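Local atomic coordinates of ORC2 (Aeropyrum pernix, PDB entry 1W5T), a protein that binds DNA and ATP as a Cdc6/Orc-type AAA+ protein and takes part in regulating DNA replication. Residues E397-D400 with N401-A405; H301-E304 with A305-I308. All blocks are in the same frame, centred on the assembly; numbering follows the deposited sequence.

Contact 1 (E397-D400 with N401-A405)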
loop_
_atom_site.group_PDB
_atom_site.type_symbol
_atom_site.label_atom_id
_atom_site.label_comp_id
_atom_site.label_asym_id
_atom_site.label_seq_id
_atom_site.Cartn_x
_atom_site.Cartn_y
_atom_site.Cartn_z
ATOM N N GLU A 397 -2.645 16.224 -18.785
ATOM C CA GLU A 397 -3.779 17.015 -18.345
ATOM C C GLU A 397 -3.590 17.487 -16.897
ATOM O O GLU A 397 -3.503 18.690 -16.655
ATOM C CB GLU A 397 -5.053 16.172 -18.443
ATOM C CG GLU A 397 -5.854 16.344 -19.724
ATOM C CD GLU A 397 -7.367 16.353 -19.468
ATOM O OE1 GLU A 397 -8.044 15.344 -19.819
ATOM O OE2 GLU A 397 -7.878 17.364 -18.905
ATOM N N VAL A 398 -3.510 16.542 -15.950
ATOM C CA VAL A 398 -3.406 16.842 -14.512
ATOM C C VAL A 398 -2.261 17.811 -14.246
ATOM O O VAL A 398 -2.418 18.847 -13.578
ATOM C CB VAL A 398 -3.200 15.549 -13.663
ATOM C CG1 VAL A 398 -3.067 15.865 -12.184
ATOM C CG2 VAL A 398 -4.344 14.577 -13.846
ATOM N N VAL A 399 -1.115 17.483 -14.821
ATOM C CA VAL A 399 0.103 18.239 -14.619
ATOM C C VAL A 399 -0.044 19.684 -15.077
ATOM O O VAL A 399 0.351 20.609 -14.344
ATOM C CB VAL A 399 1.318 17.496 -15.248
ATOM C CG1 VAL A 399 2.585 18.322 -15.205
ATOM C CG2 VAL A 399 1.519 16.178 -14.499
ATOM N N ASP A 400 -0.635 19.889 -16.258
ATOM C CA ASP A 400 -0.804 21.260 -16.763
ATOM C C ASP A 400 -1.564 22.162 -15.783
ATOM O O ASP A 400 -1.096 23.278 -15.503
ATOM C CB ASP A 400 -1.481 21.317 -18.132
ATOM C CG ASP A 400 -0.559 20.902 -19.256
ATOM O OD1 ASP A 400 0.658 21.184 -19.173
ATOM O OD2 ASP A 400 -0.967 20.283 -20.263
ATOM N N ASN A 401 -2.703 21.670 -15.271
ATOM C CA ASN A 401 -3.544 22.419 -14.328
ATOM C C ASN A 401 -2.799 22.745 -13.021
ATOM O O ASN A 401 -3.008 23.782 -12.417
ATOM C CB ASN A 401 -4.905 21.725 -14.059
ATOM C CG ASN A 401 -5.757 21.496 -15.362
ATOM O OD1 ASN A 401 -5.552 22.153 -16.399
ATOM N ND2 ASN A 401 -6.709 20.543 -15.294
ATOM N N ILE A 402 -1.893 21.875 -12.619
ATOM C CA ILE A 402 -1.174 22.063 -11.376
ATOM C C ILE A 402 -0.115 23.127 -11.594
ATOM O O ILE A 402 0.127 23.966 -10.711
ATOM C CB ILE A 402 -0.599 20.725 -10.876
ATOM C CG1 ILE A 402 -1.759 19.766 -10.566
ATOM C CG2 ILE A 402 0.240 20.935 -9.659
ATOM C CD1 ILE A 402 -1.364 18.348 -10.126
ATOM N N ILE A 403 0.469 23.147 -12.780
ATOM C CA ILE A 403 1.433 24.186 -13.069
ATOM C C ILE A 403 0.717 25.541 -13.081
ATOM O O ILE A 403 1.191 26.500 -12.464
ATOM C CB ILE A 403 2.205 23.952 -14.388
ATOM C CG1 ILE A 403 3.070 22.691 -14.308
ATOM C CG2 ILE A 403 3.081 25.153 -14.691
ATOM C CD1 ILE A 403 3.311 22.045 -15.686
ATOM N N GLN A 404 -0.417 25.608 -13.767
ATOM C CA GLN A 404 -1.223 26.832 -13.801
ATOM C C GLN A 404 -1.532 27.323 -12.361
ATOM O O GLN A 404 -1.269 28.477 -12.036
ATOM C CB GLN A 404 -2.545 26.617 -14.565
ATOM C CG GLN A 404 -2.468 26.532 -16.109
ATOM C CD GLN A 404 -3.843 26.163 -16.717
ATOM O OE1 GLN A 404 -4.647 27.050 -17.041
ATOM N NE2 GLN A 404 -4.119 24.860 -16.843
ATOM N N ALA A 405 -2.052 26.435 -11.512
ATOM C CA ALA A 405 -2.406 26.780 -10.133
ATOM C C ALA A 405 -1.226 27.284 -9.290
ATOM O O ALA A 405 -1.400 28.267 -8.558
ATOM C CB ALA A 405 -3.114 25.620 -9.420
#
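Val398 and Ile402, one helical turn apart, lie side by side and point the same way, with Val398 CG1 3.6 Å from Ile402 CD1. With chi1 at 179° that valine methyl lies beside its own carbonyl carbon, where it meets the isoleucine end. Ile402 CG1 also runs over the backbone, 3.2 Å from Val398 O. On the neighbouring flank Val399 and Ile403 cross obliquely, Val399 CG1 lying 3.8 Å from Ile403 CD1. Both pairs sit within helix 392-408 of the C-terminal winged-helix region, where Val399, Ile402 and Ile403 meet Leu311 of helix 308-322 and Val398, Val399 and Ile402 meet Leu303. An alanine in place of Ile402 is likely to open a gap beside the Val398 methyl and leave Leu303 less well covered. Main-chain i to i+4 bonds hold the turn: Ile403 N gives to Val399 O at 3.0 Å, and Gln404 N to Asp400 O, also at 3.0 Å and nearly straight at the hydrogen (170°). The bond from Asn401 N to Glu397 O is longer and weak (3.4 Å). Among the polar side chains, the extended Gln404 chain places NE2 3.7 Å from Asp400 O. The Asp400 carboxylate serves other helices, with OD2 in a salt bridge to Arg315 and OD1 in a weak hydrogen bond to Tyr345 OH.

Contact 2 (H301-E304 with A305-I308)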
loop_
_atom_site.group_PDB
_atom_site.type_symbol
_atom_site.label_atom_id
_atom_site.label_comp_id
_atom_site.label_asym_id
_atom_site.label_seq_id
_atom_site.Cartn_x
_atom_site.Cartn_y
_atom_site.Cartn_z
ATOM N N HIS A 301 -2.331 14.499 -5.239
ATOM C CA HIS A 301 -1.687 15.090 -4.063
ATOM C C HIS A 301 -0.173 14.906 -4.092
ATOM O O HIS A 301 0.549 15.715 -3.516
ATOM C CB HIS A 301 -2.293 14.572 -2.763
ATOM C CG HIS A 301 -1.879 13.179 -2.411
ATOM N ND1 HIS A 301 -1.168 12.884 -1.269
ATOM C CD2 HIS A 301 -2.089 11.997 -3.042
ATOM C CE1 HIS A 301 -0.948 11.580 -1.218
ATOM N NE2 HIS A 301 -1.500 11.020 -2.281
ATOM N N GLU A 302 0.272 13.854 -4.774
ATOM C CA GLU A 302 1.678 13.557 -5.016
ATOM C C GLU A 302 2.262 14.589 -6.001
ATOM O O GLU A 302 3.338 15.133 -5.778
ATOM C CB GLU A 302 1.773 12.146 -5.620
ATOM C CG GLU A 302 2.699 11.092 -5.005
ATOM C CD GLU A 302 3.201 11.383 -3.605
ATOM O OE1 GLU A 302 2.784 10.690 -2.657
ATOM O OE2 GLU A 302 4.046 12.284 -3.467
ATOM N N LEU A 303 1.528 14.852 -7.085
ATOM C CA LEU A 303 1.933 15.836 -8.083
ATOM C C LEU A 303 1.937 17.260 -7.555
ATOM O O LEU A 303 2.891 17.992 -7.797
ATOM C CB LEU A 303 1.083 15.740 -9.343
ATOM C CG LEU A 303 1.077 14.371 -10.020
ATOM C CD1 LEU A 303 0.130 14.371 -11.216
ATOM C CD2 LEU A 303 2.485 13.875 -10.384
ATOM N N GLU A 304 0.869 17.612 -6.825
ATOM C CA GLU A 304 0.694 18.895 -6.157
ATOM C C GLU A 304 1.844 19.221 -5.221
ATOM O O GLU A 304 2.130 20.385 -4.983
ATOM C CB GLU A 304 -0.612 18.889 -5.347
ATOM C CG GLU A 304 -1.888 18.822 -6.183
ATOM C CD GLU A 304 -3.192 19.046 -5.403
ATOM O OE1 GLU A 304 -3.357 18.573 -4.236
ATOM O OE2 GLU A 304 -4.086 19.693 -5.991
ATOM N N ALA A 305 2.484 18.190 -4.670
ATOM C CA ALA A 305 3.658 18.362 -3.826
ATOM C C ALA A 305 4.902 18.719 -4.626
ATOM O O ALA A 305 5.905 19.143 -4.074
ATOM C CB ALA A 305 3.924 17.103 -3.018
ATOM N N LEU A 306 4.849 18.546 -5.930
ATOM C CA LEU A 306 6.023 18.796 -6.771
ATOM C C LEU A 306 6.099 20.276 -7.162
ATOM O O LEU A 306 5.083 20.883 -7.412
ATOM C CB LEU A 306 5.912 17.934 -8.037
ATOM C CG LEU A 306 6.700 16.637 -8.119
ATOM C CD1 LEU A 306 6.911 15.972 -6.707
ATOM C CD2 LEU A 306 6.135 15.674 -9.214
ATOM N N SER A 307 7.303 20.826 -7.229
ATOM C CA SER A 307 7.573 22.127 -7.825
ATOM C C SER A 307 7.287 22.215 -9.350
ATOM O O SER A 307 7.337 21.226 -10.067
ATOM C CB SER A 307 9.015 22.524 -7.521
ATOM O OG SER A 307 9.897 22.228 -8.588
ATOM N N ILE A 308 6.964 23.413 -9.810
ATOM C CA ILE A 308 6.580 23.704 -11.194
ATOM C C ILE A 308 7.580 23.097 -12.160
ATOM O O ILE A 308 7.243 22.606 -13.224
ATOM C CB ILE A 308 6.558 25.252 -11.414
ATOM C CG1 ILE A 308 5.526 25.923 -10.520
ATOM C CG2 ILE A 308 6.277 25.609 -12.847
ATOM C CD1 ILE A 308 5.669 27.440 -10.466
#
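Leu303 and Leu306 form the tight side of this turn. Leu306 N donates to Leu303 O at 2.8 Å, approaching from above the carbonyl plane, and Leu306 CB presses within 3.0 Å of that same oxygen. Their side chains meet more lightly, Leu303 CD2 lying 4.2 Å from Leu306 CD2. Leu303 also packs on Leu395 and Leu314, and Leu306 on Leu362 and Leu365. The other side is looser. Ala305 N has two weak, bent bonds, to His301 O at 3.3 Å and to Glu302 O at 3.4 Å, and the Ala305 methyl, CB, rests 3.4 Å from Glu302 O. Here His301, Glu304 and Ala305 are exposed, the Glu304 chain running out extended beyond CG. The Glu302 carboxylate reaches away from the turn to a salt bridge with Arg190, while Lys406 NZ, from near the far end of the chain, bonds to Glu304 O and weakly to Leu306 O. After Leu306 the chain opens out (psi 143°), and Ser307 OG takes a weak bond from His309 N. Short helix 300-304 thus gives way to an extended link and a serine N-cap, the entry into helix 308-322 of the winged-helix domain.

Contact 2 comes first along the chain, where helix 300-304 leads into helix 308-322; contact 1 follows some ninety residues later in helix 392-408, close to the C-terminus. Their centres are nonetheless only about 10 Å apart, and they touch directly. Leu303 fits against helix 392-408, its CD1 3.7 Å from Val398 CG1 and its CB 3.7 Å from Ile402 CD1, while Ile308 CG2 meets Ile403 CG2, also at 3.7 Å. The beginning and end of the C-terminal winged-helix region are thereby packed together. Contact 2 lies nearer the nucleotide, the His301 side chain being about 10 Å from the bound ANP, whereas contact 1 lies away from the annotated sites.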